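Putative DNA-binding protein (PDB 3BS3) probably binds DNA through a small all-helical helix-turn-helix domain of the XRE (Cro/C1-type) family. Local coordinates at residues A[41-45]-A[46-50]. Numbering follows the deposited sequence. Where two conformers were deposited one is given.
Sequences SRWCS and NKSQP
One face of the W43 indole is covered by P50, whose CB stands 3.7 Å from the centroid of the W43 six-membered ring and only 7° off its normal, a CH-pi contact. At the ring edge, near its plane, OG of S48 lies 3.3 Å from CD1 of W43. The R42 guanidinium, its chain bent at chi3 (63°), carries CB of K47 over one face, the two side chains crossing at about a right angle.

The helix ends in a Schellman motif. N46 takes positive phi (60°), and its N donates to O of W43 (2.9 Å), while N of K47 donates to O of R42 (2.9 Å). The same R42 oxygen takes a second bond, from N of S48 (3.2 Å). NE2 of Q49 meets OD1 of N46 almost straight (2.8 Å), in the plane of both amides; N13 bonds both amide oxygens, helping hold them in place, and the backbone O of W43.

Within the helix-turn-helix domain, the turn leads from helix 37-44, probably the recognition helix as in XRE-family relatives, to helix 52-62. W43 is buried against I15, M33, M54 and V58 from the three other helices, and P50 packs on L55.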
# COMPACT_ATOMS: atom_id res chain seq x y z
N SER A 41 4.68 12.36 7.96
CA SER A 41 6.01 12.21 8.53
C SER A 41 6.30 10.74 8.84
O SER A 41 7.42 10.26 8.62
CB SER A 41 6.22 13.08 9.78
OG SER A 41 5.56 12.55 10.91
N ARG A 42 5.29 10.02 9.33
CA ARG A 42 5.43 8.60 9.65
C ARG A 42 5.59 7.75 8.38
O ARG A 42 6.33 6.77 8.38
CB ARG A 42 4.27 8.11 10.50
CG ARG A 42 4.38 8.62 11.96
CD ARG A 42 3.18 8.22 12.77
NE ARG A 42 3.05 6.76 12.89
CZ ARG A 42 3.72 6.00 13.76
NH1 ARG A 42 4.59 6.53 14.61
NH2 ARG A 42 3.52 4.69 13.78
N TRP A 43 4.90 8.12 7.32
CA TRP A 43 5.18 7.48 6.03
C TRP A 43 6.63 7.77 5.62
O TRP A 43 7.35 6.86 5.17
CB TRP A 43 4.26 7.99 4.92
CG TRP A 43 2.82 7.68 5.11
CD1 TRP A 43 2.27 6.86 6.06
CD2 TRP A 43 1.74 8.17 4.33
NE1 TRP A 43 0.90 6.82 5.92
CE2 TRP A 43 0.55 7.62 4.87
CE3 TRP A 43 1.65 9.03 3.22
CZ2 TRP A 43 -0.72 7.90 4.34
CZ3 TRP A 43 0.38 9.31 2.68
CH2 TRP A 43 -0.78 8.74 3.26
N CYS A 44 7.06 9.02 5.78
CA CYS A 44 8.40 9.41 5.29
C CYS A 44 9.49 8.63 6.01
O CYS A 44 10.50 8.21 5.40
CB CYS A 44 8.65 10.91 5.45
SG CYS A 44 7.82 11.75 4.15
N SER A 45 9.31 8.43 7.32
CA SER A 45 10.27 7.69 8.11
C SER A 45 10.07 6.18 8.02
O SER A 45 10.79 5.41 8.65
CB SER A 45 10.18 8.14 9.57
OG SER A 45 8.93 7.75 10.11
N ASN A 46 9.07 5.76 7.24
CA ASN A 46 8.71 4.34 7.12
C ASN A 46 8.30 3.68 8.45
O ASN A 46 8.49 2.45 8.64
CB ASN A 46 9.81 3.53 6.40
CG ASN A 46 9.71 3.65 4.90
OD1 ASN A 46 8.81 3.07 4.28
ND2 ASN A 46 10.61 4.41 4.30
N LYS A 47 7.78 4.50 9.37
CA LYS A 47 7.19 4.01 10.62
C LYS A 47 5.78 3.49 10.41
O LYS A 47 5.30 2.64 11.17
CB LYS A 47 7.17 5.12 11.68
CG LYS A 47 8.53 5.62 12.10
CD LYS A 47 8.44 6.48 13.34
CE LYS A 47 9.69 7.34 13.51
NZ LYS A 47 9.76 7.92 14.88
N SER A 48 5.11 4.03 9.40
CA SER A 48 3.81 3.51 8.97
C SER A 48 3.73 3.64 7.46
O SER A 48 4.62 4.23 6.83
CB SER A 48 2.66 4.26 9.64
OG SER A 48 2.56 5.56 9.11
N GLN A 49 2.70 3.06 6.86
CA GLN A 49 2.65 2.97 5.40
C GLN A 49 1.30 3.37 4.83
O GLN A 49 0.26 3.05 5.43
CB GLN A 49 2.96 1.51 4.97
CG GLN A 49 4.31 0.95 5.39
CD GLN A 49 5.48 1.70 4.76
OE1 GLN A 49 5.33 2.39 3.77
NE2 GLN A 49 6.66 1.55 5.36
N PRO A 50 1.31 4.03 3.66
CA PRO A 50 0.09 4.39 2.95
C PRO A 50 -0.55 3.13 2.33
O PRO A 50 0.15 2.14 2.08
CB PRO A 50 0.59 5.30 1.85
CG PRO A 50 2.03 4.83 1.58
CD PRO A 50 2.53 4.47 2.94
O HOH W 1 12.58 6.50 5.48